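Local coordinates for protein pectate lyase (Cellvibrio cellulosa, PDB 1GXM) that cleaves pectate (polygalacturonic acid) by anti-beta-elimination, using the family 10 polysaccharide lyase catalytic module that forms this chain within a longer protein, at residues Asp145-Lys150 and Thr165-Ala170; Ala75-Met80 and Leu141-Phe146; Asp17-Ala22 and Leu226-Gln231; Ala130-Asn135 and Thr175-Lys180; Val81-Val86 and Thr93-Ala98. All coordinates share one frame; numbering follows the deposited sequence.

Contact 1: Asp145-Lys150 and Thr165-Ala170; sequences DFAANK and TRFKTA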
# COMPACT_ATOMS: atom_id res chain seq x y z
N ASP A 145 1.25 12.60 3.05
CA ASP A 145 0.17 13.30 3.74
C ASP A 145 0.55 13.66 5.17
O ASP A 145 0.24 14.74 5.62
CB ASP A 145 -1.09 12.47 3.74
CG ASP A 145 -2.22 13.16 4.42
OD1 ASP A 145 -2.78 14.12 3.84
OD2 ASP A 145 -2.60 12.78 5.54
N PHE A 146 1.22 12.77 5.87
CA PHE A 146 1.69 13.10 7.20
C PHE A 146 2.69 14.25 7.11
O PHE A 146 2.64 15.19 7.92
CB PHE A 146 2.30 11.88 7.88
CG PHE A 146 1.31 11.05 8.64
CD1 PHE A 146 0.16 10.58 8.04
CD2 PHE A 146 1.53 10.74 9.97
CE1 PHE A 146 -0.74 9.83 8.74
CE2 PHE A 146 0.64 9.96 10.67
CZ PHE A 146 -0.51 9.52 10.06
N ALA A 147 3.57 14.22 6.11
CA ALA A 147 4.55 15.29 5.94
C ALA A 147 3.80 16.59 5.65
O ALA A 147 4.08 17.63 6.26
CB ALA A 147 5.51 14.94 4.81
N ALA A 148 2.83 16.53 4.75
CA ALA A 148 2.08 17.72 4.33
C ALA A 148 1.35 18.38 5.49
O ALA A 148 1.14 19.60 5.50
CB ALA A 148 1.09 17.38 3.24
N ASN A 149 0.94 17.55 6.44
CA ASN A 149 0.13 18.00 7.57
C ASN A 149 0.91 18.19 8.85
O ASN A 149 0.34 18.38 9.92
CB ASN A 149 -1.03 17.03 7.78
CG ASN A 149 -2.10 17.23 6.79
OD1 ASN A 149 -2.75 18.27 6.79
ND2 ASN A 149 -2.31 16.26 5.90
N LYS A 150 2.23 18.17 8.72
CA LYS A 150 3.11 18.38 9.85
C LYS A 150 2.83 17.39 10.98
O LYS A 150 2.93 17.71 12.15
CB LYS A 150 2.99 19.82 10.35
CG LYS A 150 4.29 20.45 10.73
CD LYS A 150 4.34 21.95 10.40
CE LYS A 150 3.06 22.67 10.77
NZ LYS A 150 2.22 23.04 9.59
N THR A 165 3.36 22.26 0.61
CA THR A 165 2.47 22.53 -0.51
C THR A 165 2.69 21.51 -1.61
O THR A 165 1.74 21.04 -2.22
CB THR A 165 2.72 23.95 -1.04
OG1 THR A 165 2.29 24.86 -0.02
CG2 THR A 165 1.87 24.28 -2.28
N ARG A 166 3.95 21.23 -1.90
CA ARG A 166 4.27 20.26 -2.92
C ARG A 166 3.77 18.89 -2.53
O ARG A 166 3.25 18.17 -3.36
CB ARG A 166 5.76 20.19 -3.15
CG ARG A 166 6.12 19.34 -4.35
CD ARG A 166 7.58 19.39 -4.65
NE ARG A 166 7.97 18.53 -5.76
CZ ARG A 166 9.05 17.75 -5.76
NH1 ARG A 166 9.84 17.69 -4.70
NH2 ARG A 166 9.32 17.01 -6.82
N PHE A 167 3.91 18.54 -1.27
CA PHE A 167 3.42 17.25 -0.78
C PHE A 167 1.92 17.19 -0.80
O PHE A 167 1.36 16.17 -1.16
CB PHE A 167 3.92 16.93 0.61
CG PHE A 167 5.41 16.93 0.74
CD1 PHE A 167 6.22 16.70 -0.35
CD2 PHE A 167 6.00 17.20 1.95
CE1 PHE A 167 7.59 16.73 -0.24
CE2 PHE A 167 7.38 17.22 2.08
CZ PHE A 167 8.17 16.98 0.97
N LYS A 168 1.24 18.28 -0.43
CA LYS A 168 -0.20 18.30 -0.50
C LYS A 168 -0.67 18.08 -1.94
O LYS A 168 -1.61 17.33 -2.19
CB LYS A 168 -0.79 19.60 0.03
CG LYS A 168 -2.28 19.56 0.05
CD LYS A 168 -2.90 20.77 0.67
CE LYS A 168 -4.41 20.66 0.61
NZ LYS A 168 -5.08 21.89 1.14
N THR A 169 0.00 18.71 -2.89
CA THR A 169 -0.31 18.54 -4.29
C THR A 169 -0.14 17.06 -4.69
O THR A 169 -0.98 16.49 -5.34
CB THR A 169 0.57 19.46 -5.14
OG1 THR A 169 0.18 20.82 -4.87
CG2 THR A 169 0.38 19.23 -6.65
N ALA A 170 0.96 16.44 -4.27
CA ALA A 170 1.20 15.03 -4.60
C ALA A 170 0.12 14.14 -3.97
O ALA A 170 -0.36 13.21 -4.59
CB ALA A 170 2.57 14.62 -4.12
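Ala148 and Phe167 bring their backbones unusually near for two helices, with Ala148 CA only 5.3 Å from Phe167 CA. The contact joins helix 136-148 to helix 161-181, which follow each other in the helical-hairpin core; the pectic acid lyase family belongs to the six-hairpin clan. The two short segments run roughly antiparallel. Alanine makes the closeness possible, since Ala148 CB, 3.9 Å from Phe167 CB, is the whole side chain. That methyl also sits 3.8 Å from Lys168 N, so it packs on the partner backbone as well. Lys168 touches with the root of its side chain, while its amine end leads away.

With Phe167 CG anti to its own carbonyl carbon (chi1 -57°), the ring lies alongside Ala147. Ala147 CB meets it obliquely, 3.7 Å from Phe167 CD2. The backbone N of Ala148 lies at the ring edge, near its plane. Outside the pair, Phe159 meets Phe167 edge-to-face, and Ala103 and Val107 of helix 93-109 also touch it.

Just past this packing, helix 136-148 ends in a Schellman motif. Lys150 has positive phi and is its C-prime residue; Lys150 N bonds Ala147 O at 3.1 Å, and Arg151 N bonds Phe146 O. Asn149 folds back on the last turn. Its ND2 donates to Asp145 O at 3.0 Å, from the opposite face of that carbonyl to Asn149 N.

Contact 2: Ala75-Met80 and Leu141-Phe146; sequences ATITEM and LTVLDF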
# COMPACT_ATOMS: atom_id res chain seq x y z
N ALA A 75 10.12 -0.53 1.07
CA ALA A 75 11.30 0.27 0.81
C ALA A 75 10.94 1.73 0.60
O ALA A 75 9.84 2.06 0.14
CB ALA A 75 12.06 -0.25 -0.36
N THR A 76 11.90 2.58 0.95
CA THR A 76 11.86 4.02 0.85
C THR A 76 10.92 4.61 1.88
O THR A 76 11.33 5.43 2.72
CB THR A 76 11.52 4.50 -0.56
OG1 THR A 76 12.52 4.03 -1.47
CG2 THR A 76 11.62 6.04 -0.64
N ILE A 77 9.67 4.19 1.86
CA ILE A 77 8.67 4.73 2.75
C ILE A 77 8.99 4.41 4.21
O ILE A 77 8.80 5.26 5.08
CB ILE A 77 7.24 4.30 2.34
CG1 ILE A 77 7.07 2.78 2.29
CG2 ILE A 77 6.91 4.95 1.00
CD1 ILE A 77 5.63 2.31 2.05
N THR A 78 9.52 3.23 4.48
CA THR A 78 9.85 2.87 5.85
C THR A 78 11.10 3.61 6.28
O THR A 78 11.12 4.22 7.34
CB THR A 78 10.07 1.38 5.97
OG1 THR A 78 8.92 0.67 5.47
CG2 THR A 78 10.17 0.99 7.43
N GLU A 79 12.14 3.55 5.46
CA GLU A 79 13.40 4.21 5.78
C GLU A 79 13.21 5.69 6.04
O GLU A 79 13.79 6.26 6.97
CB GLU A 79 14.43 4.03 4.65
CG GLU A 79 14.99 2.63 4.52
CD GLU A 79 14.19 1.70 3.66
OE1 GLU A 79 13.01 1.98 3.39
OE2 GLU A 79 14.74 0.67 3.25
N MET A 80 12.38 6.35 5.25
CA MET A 80 12.25 7.80 5.39
C MET A 80 11.50 8.17 6.66
O MET A 80 11.82 9.19 7.29
CB MET A 80 11.67 8.47 4.15
CG MET A 80 10.20 8.56 4.13
SD MET A 80 9.65 8.67 2.50
CE MET A 80 9.50 10.43 2.29
N LEU A 141 1.64 7.61 -0.14
CA LEU A 141 0.78 8.78 -0.05
C LEU A 141 0.52 9.14 1.39
O LEU A 141 0.38 10.30 1.72
CB LEU A 141 -0.53 8.59 -0.80
CG LEU A 141 -0.38 8.46 -2.30
CD1 LEU A 141 -1.70 8.13 -2.92
CD2 LEU A 141 0.18 9.74 -2.91
N THR A 142 0.40 8.14 2.26
CA THR A 142 0.20 8.38 3.68
C THR A 142 1.40 9.12 4.26
O THR A 142 1.24 10.08 5.01
CB THR A 142 -0.02 7.06 4.41
OG1 THR A 142 -1.22 6.44 3.93
CG2 THR A 142 -0.26 7.27 5.92
N VAL A 143 2.60 8.69 3.90
CA VAL A 143 3.81 9.38 4.36
C VAL A 143 3.76 10.83 3.90
O VAL A 143 4.00 11.76 4.69
CB VAL A 143 5.08 8.70 3.84
CG1 VAL A 143 6.29 9.54 4.19
CG2 VAL A 143 5.22 7.31 4.43
N LEU A 144 3.50 11.04 2.62
CA LEU A 144 3.47 12.40 2.09
C LEU A 144 2.38 13.23 2.76
O LEU A 144 2.56 14.41 3.01
CB LEU A 144 3.29 12.40 0.57
CG LEU A 144 4.50 11.84 -0.19
CD1 LEU A 144 4.12 11.69 -1.64
CD2 LEU A 144 5.72 12.71 -0.01
N ASP A 145 1.25 12.60 3.05
CA ASP A 145 0.17 13.30 3.74
C ASP A 145 0.55 13.66 5.17
O ASP A 145 0.24 14.74 5.62
CB ASP A 145 -1.09 12.47 3.74
CG ASP A 145 -2.22 13.16 4.42
OD1 ASP A 145 -2.78 14.12 3.84
OD2 ASP A 145 -2.60 12.78 5.54
N PHE A 146 1.22 12.77 5.87
CA PHE A 146 1.69 13.10 7.20
C PHE A 146 2.69 14.25 7.11
O PHE A 146 2.64 15.19 7.92
CB PHE A 146 2.30 11.88 7.88
CG PHE A 146 1.31 11.05 8.64
CD1 PHE A 146 0.16 10.58 8.04
CD2 PHE A 146 1.53 10.74 9.97
CE1 PHE A 146 -0.74 9.83 8.74
CE2 PHE A 146 0.64 9.96 10.67
CZ PHE A 146 -0.51 9.52 10.06
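Met80 and Val143 form the tight half of this contact, and Ile77 with Val143 the loose half. On the tight side the end of Met80 lies across one methyl of Val143. Met80 CE is 3.8 Å from Val143 CG1, and Met80 SD is 3.9 Å from the same methyl. The two side chains cross obliquely. Met80 CG sits between its backbone N and carbonyl carbon (chi1 89°), and the chain bends at chi3 to bring CE in. Met80 is modelled in two conformers, so this grip is described for one of them.

The contact joins the first turn of helix 77-90 to the middle of helix 136-148. These are two helices of the helical-hairpin core, of the kind found in the six-hairpin clan, and they run in broadly the same direction here. Ala102, Ala103 and Leu106 of helix 93-109 also pack on Met80.

On the loose side Val143 turns its other methyl to Ile77. Val143 CG2 stands 4.2 Å from Ile77 CB, and Ile77 O is equally distant. The nearest CA pair, Ile77 and Val143, is 6.9 Å apart. This side is buried too; Trp24 of helix 20-28 and Phe154 of a loop also touch Val143.

Contact 3: Asp17-Ala22 and Leu226-Gln231; sequences DGNPAA and LMTQPQ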
# COMPACT_ATOMS: atom_id res chain seq x y z
N ASP A 17 -6.94 7.07 14.87
CA ASP A 17 -6.87 5.97 15.83
C ASP A 17 -7.52 4.71 15.26
O ASP A 17 -8.72 4.67 15.05
CB ASP A 17 -7.56 6.35 17.14
CG ASP A 17 -7.38 5.30 18.23
OD1 ASP A 17 -6.25 4.81 18.37
OD2 ASP A 17 -8.30 4.90 18.99
N GLY A 18 -6.70 3.69 15.04
CA GLY A 18 -7.12 2.45 14.42
C GLY A 18 -6.95 2.40 12.90
O GLY A 18 -7.27 1.41 12.27
N ASN A 19 -6.47 3.48 12.31
CA ASN A 19 -6.32 3.51 10.86
C ASN A 19 -5.10 2.68 10.48
O ASN A 19 -4.00 2.96 10.95
CB ASN A 19 -6.18 4.94 10.37
CG ASN A 19 -6.01 5.02 8.87
OD1 ASN A 19 -5.06 4.47 8.32
ND2 ASN A 19 -6.91 5.72 8.21
N PRO A 20 -5.27 1.64 9.68
CA PRO A 20 -4.15 0.75 9.36
C PRO A 20 -2.92 1.44 8.78
O PRO A 20 -1.78 1.05 9.06
CB PRO A 20 -4.76 -0.22 8.35
CG PRO A 20 -6.17 -0.24 8.67
CD PRO A 20 -6.53 1.14 9.11
N ALA A 21 -3.14 2.43 7.93
CA ALA A 21 -2.03 3.16 7.32
C ALA A 21 -1.28 4.00 8.35
O ALA A 21 -0.06 4.06 8.35
CB ALA A 21 -2.55 4.02 6.19
N ALA A 22 -2.02 4.66 9.23
CA ALA A 22 -1.42 5.42 10.30
C ALA A 22 -0.66 4.49 11.26
O ALA A 22 0.42 4.83 11.75
CB ALA A 22 -2.49 6.17 11.06
N LEU A 226 -7.42 6.62 2.05
CA LEU A 226 -8.53 7.53 1.77
C LEU A 226 -9.16 8.05 3.03
O LEU A 226 -9.59 9.20 3.07
CB LEU A 226 -9.57 6.90 0.88
CG LEU A 226 -9.17 6.70 -0.57
CD1 LEU A 226 -10.31 5.95 -1.26
CD2 LEU A 226 -8.86 8.00 -1.30
N MET A 227 -9.21 7.22 4.06
CA MET A 227 -9.79 7.58 5.32
C MET A 227 -8.94 8.58 6.11
O MET A 227 -9.43 9.11 7.11
CB MET A 227 -10.10 6.32 6.13
CG MET A 227 -11.26 5.57 5.54
SD MET A 227 -11.53 3.96 6.24
CE MET A 227 -12.65 4.31 7.58
N THR A 228 -7.71 8.83 5.69
CA THR A 228 -6.90 9.89 6.30
C THR A 228 -7.21 11.25 5.67
O THR A 228 -6.79 12.27 6.20
CB THR A 228 -5.37 9.65 6.16
OG1 THR A 228 -4.98 9.83 4.78
CG2 THR A 228 -4.92 8.24 6.60
N GLN A 229 -7.89 11.26 4.54
CA GLN A 229 -8.12 12.48 3.77
C GLN A 229 -9.37 13.21 4.22
O GLN A 229 -10.26 12.61 4.82
CB GLN A 229 -8.21 12.15 2.28
CG GLN A 229 -6.92 11.59 1.75
CD GLN A 229 -5.78 12.57 1.99
OE1 GLN A 229 -5.75 13.62 1.37
NE2 GLN A 229 -4.89 12.25 2.92
N PRO A 230 -9.43 14.51 3.94
CA PRO A 230 -10.69 15.22 4.12
C PRO A 230 -11.78 14.48 3.38
O PRO A 230 -11.63 14.18 2.20
CB PRO A 230 -10.41 16.59 3.47
CG PRO A 230 -8.96 16.78 3.56
CD PRO A 230 -8.38 15.41 3.42
N GLN A 231 -12.83 14.15 4.11
CA GLN A 231 -13.91 13.33 3.57
C GLN A 231 -14.89 14.16 2.76
O GLN A 231 -15.98 14.46 3.19
CB GLN A 231 -14.62 12.57 4.69
CG GLN A 231 -13.72 11.59 5.42
CD GLN A 231 -13.26 10.46 4.52
OE1 GLN A 231 -14.06 9.63 4.10
NE2 GLN A 231 -11.96 10.43 4.23
O HOH W 1 -8.68 7.64 9.36
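The N-cap of helix 20-28 is the centre of this contact: Asn19 caps the helix and meets Met227 and Thr228 in the turn after helix 219-226. One end of its amide serves the helix, the other faces the turn. Asn19 OD1 accepts from Ala22 N at 3.2 Å, a fairly straight bond (163°) whose donor lies above the carbonyl plane. A second, weak bond comes from Ala21 N.

Asn19 CG is anti to the backbone N (chi1 180°), which sends ND2 across to the turn. There ND2 touches Thr228 CG2 at 3.6 Å, and the two side chains cross at about a right angle. Asn19 ND2 also lies 3.9 Å from Met227 CB. Its hydrogens are well used. ND2 bonds the carbonyl of Ala224, and at 2.9 Å it donates to a water that in turn donates to Met227 O.

The turn is held from within. Residues 226-229 form a type I beta turn, with Gln229 N on Leu226 O. Gln231 NE2 reaches that same oxygen from the opposite face, at 2.9 Å. Thr228 OG1 bonds Phe225 O and also takes a bond from Gln229 NE2.

Helix 318-329 reaches both segments through Phe325, which touches Asn19 and Met227. Helix 136-148 adds Tyr139 and Thr142 against Ala21, and helix 161-181 borders Leu226 and Gln229.

Contact 4: Ala130-Asn135 and Thr175-Lys180; sequences ATFNDN and TDYILK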
# COMPACT_ATOMS: atom_id res chain seq x y z
N ALA A 130 0.92 2.10 -11.66
CA ALA A 130 0.48 2.55 -10.34
C ALA A 130 0.43 1.30 -9.46
O ALA A 130 -0.31 0.35 -9.74
CB ALA A 130 -0.90 3.18 -10.43
N THR A 131 1.22 1.30 -8.40
CA THR A 131 1.47 0.07 -7.64
C THR A 131 0.88 0.15 -6.27
O THR A 131 1.44 0.73 -5.36
CB THR A 131 2.95 -0.18 -7.57
OG1 THR A 131 3.43 -0.35 -8.90
CG2 THR A 131 3.23 -1.50 -6.86
N PHE A 132 -0.27 -0.48 -6.12
CA PHE A 132 -0.86 -0.63 -4.80
C PHE A 132 -0.29 -1.82 -4.06
O PHE A 132 -0.33 -1.86 -2.85
CB PHE A 132 -2.37 -0.74 -4.89
CG PHE A 132 -3.01 0.47 -5.47
CD1 PHE A 132 -2.91 1.69 -4.84
CD2 PHE A 132 -3.70 0.43 -6.67
CE1 PHE A 132 -3.49 2.81 -5.36
CE2 PHE A 132 -4.27 1.56 -7.19
CZ PHE A 132 -4.17 2.74 -6.53
N ASN A 133 0.31 -2.74 -4.79
CA ASN A 133 0.96 -3.91 -4.26
C ASN A 133 1.83 -3.59 -3.07
O ASN A 133 2.58 -2.62 -3.08
CB ASN A 133 1.83 -4.54 -5.34
CG ASN A 133 2.24 -5.93 -5.00
OD1 ASN A 133 1.42 -6.84 -4.97
ND2 ASN A 133 3.52 -6.12 -4.74
N ASP A 134 1.73 -4.44 -2.05
CA ASP A 134 2.49 -4.28 -0.82
C ASP A 134 2.28 -2.92 -0.17
O ASP A 134 3.18 -2.36 0.44
CB ASP A 134 3.98 -4.51 -1.07
CG ASP A 134 4.63 -5.19 0.12
OD1 ASP A 134 5.86 -5.32 0.12
OD2 ASP A 134 3.98 -5.62 1.10
N ASN A 135 1.08 -2.40 -0.31
CA ASN A 135 0.70 -1.11 0.22
C ASN A 135 1.56 0.04 -0.27
O ASN A 135 1.61 1.08 0.36
CB ASN A 135 0.68 -1.15 1.76
CG ASN A 135 -0.37 -2.06 2.28
OD1 ASN A 135 -1.51 -2.05 1.80
ND2 ASN A 135 -0.01 -2.86 3.28
N THR A 175 -4.73 10.99 -4.56
CA THR A 175 -6.11 10.75 -4.23
C THR A 175 -6.98 10.75 -5.46
O THR A 175 -7.85 9.91 -5.63
CB THR A 175 -6.59 11.81 -3.24
OG1 THR A 175 -5.84 11.72 -2.03
CG2 THR A 175 -8.02 11.55 -2.83
N ASP A 176 -6.77 11.74 -6.33
CA ASP A 176 -7.48 11.82 -7.58
C ASP A 176 -7.29 10.53 -8.37
O ASP A 176 -8.23 9.98 -8.92
CB ASP A 176 -6.99 13.04 -8.36
CG ASP A 176 -7.80 13.29 -9.59
OD1 ASP A 176 -8.96 13.74 -9.45
OD2 ASP A 176 -7.35 13.04 -10.72
N TYR A 177 -6.03 10.06 -8.46
CA TYR A 177 -5.75 8.81 -9.14
C TYR A 177 -6.59 7.65 -8.58
O TYR A 177 -7.21 6.89 -9.30
CB TYR A 177 -4.24 8.46 -9.07
CG TYR A 177 -3.99 7.23 -9.86
CD1 TYR A 177 -4.14 5.97 -9.28
CD2 TYR A 177 -3.71 7.30 -11.21
CE1 TYR A 177 -4.01 4.86 -10.01
CE2 TYR A 177 -3.57 6.18 -11.95
CZ TYR A 177 -3.72 4.94 -11.34
OH TYR A 177 -3.62 3.79 -12.09
N ILE A 178 -6.54 7.51 -7.27
CA ILE A 178 -7.24 6.43 -6.59
C ILE A 178 -8.73 6.47 -6.88
O ILE A 178 -9.34 5.47 -7.18
CB ILE A 178 -6.94 6.49 -5.09
CG1 ILE A 178 -5.51 6.01 -4.84
CG2 ILE A 178 -7.93 5.67 -4.30
CD1 ILE A 178 -5.01 6.34 -3.49
N LEU A 179 -9.30 7.66 -6.86
CA LEU A 179 -10.72 7.80 -7.11
C LEU A 179 -11.06 7.43 -8.55
O LEU A 179 -12.06 6.77 -8.80
CB LEU A 179 -11.18 9.22 -6.82
CG LEU A 179 -11.13 9.63 -5.36
CD1 LEU A 179 -11.41 11.12 -5.22
CD2 LEU A 179 -12.08 8.81 -4.49
N LYS A 180 -10.22 7.84 -9.50
CA LYS A 180 -10.44 7.51 -10.91
C LYS A 180 -10.21 6.02 -11.20
O LYS A 180 -10.83 5.44 -12.08
CB LYS A 180 -9.55 8.36 -11.80
CG LYS A 180 -10.08 9.74 -11.99
CD LYS A 180 -9.11 10.58 -12.77
CE LYS A 180 -9.73 11.91 -13.16
NZ LYS A 180 -10.17 12.65 -11.96
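Two aromatic rings, Phe132 and Tyr177, meet with their planes at about 44° and with neither stacked on the other. Phe132 CZ comes to the edge of the Tyr177 ring, near its plane, 4.1 Å from Tyr177 CE1. Relative to the Phe132 ring, that same tyrosine carbon lies oblique. Ile178 takes the edge of Phe132: Ile178 CG1 is near the ring plane, 3.8 Å from Phe132 CE1. Further rings lie round the pair. Tyr201 meets Tyr177 with planes at about 25°, and Trp192 meets Phe132 at a steeper tilt.

Ala130 supplies the closest touch. Its CB approaches the phenol end of Tyr177 obliquely, 3.2 Å from OH and 3.4 Å from Tyr177 CZ. This is tight for a methyl group against an oxygen. The hydroxyl has its polar partner in Gly197 O, to which it is hydrogen-bonded. Tyr177 reaches this far because its CG is anti to the backbone N (chi1 -176°), carrying the ring out from the helix towards the strand.

All four touching residues are buried. The contact seats strand 130-131 and the residue after it on helix 161-181.

Strand 130-131 pairs antiparallel with strand 195-196. Helix 136-148 touches Phe132 and Tyr177 through Met137, and Ile178 through Leu141. Helix 219-226 closes on Phe132 and Ile178 with Val222.

Contact 5: Val81-Val86 and Thr93-Ala98; sequences VFLAEV and TKYRDA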
# COMPACT_ATOMS: atom_id res chain seq x y z
N VAL A 81 10.52 7.36 7.06
CA VAL A 81 9.77 7.64 8.27
C VAL A 81 10.71 7.43 9.46
O VAL A 81 10.79 8.24 10.37
CB VAL A 81 8.52 6.74 8.38
CG1 VAL A 81 7.89 6.84 9.76
CG2 VAL A 81 7.51 7.13 7.30
N PHE A 82 11.43 6.32 9.43
CA PHE A 82 12.43 6.01 10.43
C PHE A 82 13.46 7.11 10.59
O PHE A 82 13.71 7.59 11.70
CB PHE A 82 13.07 4.68 10.06
CG PHE A 82 14.28 4.35 10.86
CD1 PHE A 82 14.18 4.07 12.22
CD2 PHE A 82 15.52 4.32 10.26
CE1 PHE A 82 15.32 3.76 12.95
CE2 PHE A 82 16.64 4.01 10.96
CZ PHE A 82 16.55 3.72 12.31
N LEU A 83 14.03 7.58 9.49
CA LEU A 83 15.07 8.59 9.61
C LEU A 83 14.49 9.93 10.01
O LEU A 83 15.16 10.75 10.62
CB LEU A 83 15.88 8.70 8.33
CG LEU A 83 16.76 7.50 7.98
CD1 LEU A 83 17.55 7.78 6.76
CD2 LEU A 83 17.65 7.14 9.14
N ALA A 84 13.23 10.18 9.69
CA ALA A 84 12.59 11.41 10.14
C ALA A 84 12.48 11.40 11.65
O ALA A 84 12.66 12.43 12.31
CB ALA A 84 11.22 11.59 9.49
N GLU A 85 12.14 10.24 12.19
CA GLU A 85 12.04 10.06 13.64
C GLU A 85 13.42 10.22 14.26
O GLU A 85 13.57 10.87 15.27
CB GLU A 85 11.44 8.70 13.98
CG GLU A 85 11.38 8.41 15.47
CD GLU A 85 10.37 9.26 16.22
OE1 GLU A 85 9.48 9.86 15.61
OE2 GLU A 85 10.47 9.33 17.48
N VAL A 86 14.44 9.64 13.65
CA VAL A 86 15.80 9.80 14.15
C VAL A 86 16.20 11.26 14.15
O VAL A 86 16.82 11.73 15.11
CB VAL A 86 16.80 8.97 13.32
CG1 VAL A 86 18.24 9.31 13.69
CG2 VAL A 86 16.55 7.50 13.51
N THR A 93 21.29 16.73 11.25
CA THR A 93 20.73 17.15 9.97
C THR A 93 21.08 16.26 8.79
O THR A 93 20.46 16.41 7.73
CB THR A 93 21.08 18.60 9.62
OG1 THR A 93 22.50 18.77 9.66
CG2 THR A 93 20.53 19.55 10.65
N LYS A 94 22.06 15.36 8.92
CA LYS A 94 22.31 14.41 7.83
C LYS A 94 21.05 13.56 7.58
O LYS A 94 20.76 13.15 6.46
CB LYS A 94 23.54 13.54 8.07
CG LYS A 94 23.39 12.48 9.13
CD LYS A 94 24.72 11.81 9.33
CE LYS A 94 24.60 10.70 10.35
NZ LYS A 94 25.94 10.01 10.57
N TYR A 95 20.29 13.34 8.63
CA TYR A 95 19.05 12.56 8.50
C TYR A 95 17.93 13.40 7.92
O TYR A 95 17.14 12.91 7.12
CB TYR A 95 18.61 11.95 9.83
CG TYR A 95 19.67 11.08 10.45
CD1 TYR A 95 20.17 9.96 9.80
CD2 TYR A 95 20.16 11.36 11.73
CE1 TYR A 95 21.13 9.16 10.40
CE2 TYR A 95 21.13 10.57 12.32
CZ TYR A 95 21.62 9.48 11.66
OH TYR A 95 22.59 8.70 12.26
N ARG A 96 17.83 14.65 8.33
CA ARG A 96 16.93 15.61 7.70
C ARG A 96 17.17 15.66 6.20
O ARG A 96 16.22 15.64 5.41
CB ARG A 96 17.15 17.02 8.29
CG ARG A 96 16.36 18.15 7.62
CD ARG A 96 16.66 19.53 8.19
NE ARG A 96 15.75 20.51 7.61
CZ ARG A 96 15.95 21.14 6.45
NH1 ARG A 96 17.06 20.97 5.74
NH2 ARG A 96 15.03 21.97 6.01
N ASP A 97 18.43 15.71 5.80
CA ASP A 97 18.77 15.80 4.39
C ASP A 97 18.26 14.57 3.66
O ASP A 97 17.78 14.66 2.55
CB ASP A 97 20.28 15.91 4.22
CG ASP A 97 20.82 17.23 4.72
OD1 ASP A 97 20.05 18.19 4.90
OD2 ASP A 97 22.03 17.36 4.98
N ALA A 98 18.41 13.42 4.28
CA ALA A 98 17.99 12.17 3.65
C ALA A 98 16.49 12.11 3.50
O ALA A 98 15.98 11.70 2.47
CB ALA A 98 18.45 11.02 4.47
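This is an antiparallel helix-helix contact near the turn of a helical hairpin, joining Leu83 and Val86 of helix 77-90 to Tyr95 and Ala98 of helix 93-109. It sits towards the outside of the molecule, about 22 Å from the centre of the chain to the centre of the contact. The axes of the two short segments approach to 8.4 Å, with 149° between their directions. Leu83 CA and Tyr95 CA are the nearest pair, 5.7 Å apart.

Tyr95 carries most of the packing. Val86 CG1 lies over one face of its ring, 3.7 Å from the Tyr95 ring centroid and 25° off the normal. This is a CH-pi contact. With chi1 of Val86 at 171°, CG1 anti to the backbone N, this branch lies over the ring. It is displaced toward the rim, 3.4 Å from Tyr95 CD2. Lys94 CG covers the opposite face of the ring, 4.0 Å above its plane, so the phenol is sandwiched.

Leu83 works with both branches. Its CD2 meets Tyr95 CD1 obliquely at 3.8 Å, and the side chains cross at about a right angle. Its CD1 reaches Ala98 CB at 4.1 Å, one turn further along the partner helix. The hydroxyl of Tyr95 bonds Asp38, which also forms a salt bridge with Lys94.

Helix 37-42 borders this side, touching Tyr95 through Ala37 and Ala98 through Leu41. Two consecutive antiparallel helices joined by a short turn are the building unit of the six-hairpin clan, to which the pectic acid lyase family belongs.

Overall arrangement
Along the chain, contact 5 closes first, and its helix 77-90 also serves contact 2. Contact 2 leads to helix 136-148, which contact 1 uses too; the two share Asp145 and Phe146. Contacts 1 and 4 each use helix 161-181, with centres about 17 Å apart. Contact 3 spans them all, joining 17-22 to 226-231. It meets contacts 1 and 2 through a probable hydrogen bond from Gln229 NE2 to Asp145 OD1, and contact 4 by packing of Leu226 on Ile178 and Thr175. Contacts 4 and 5 lie farthest apart, about 26 Å between centres. Helix 136-148 is shared by contacts 1 and 2 and touched by contact 3. Mostly apolar packing ties the catalytic module's helices together.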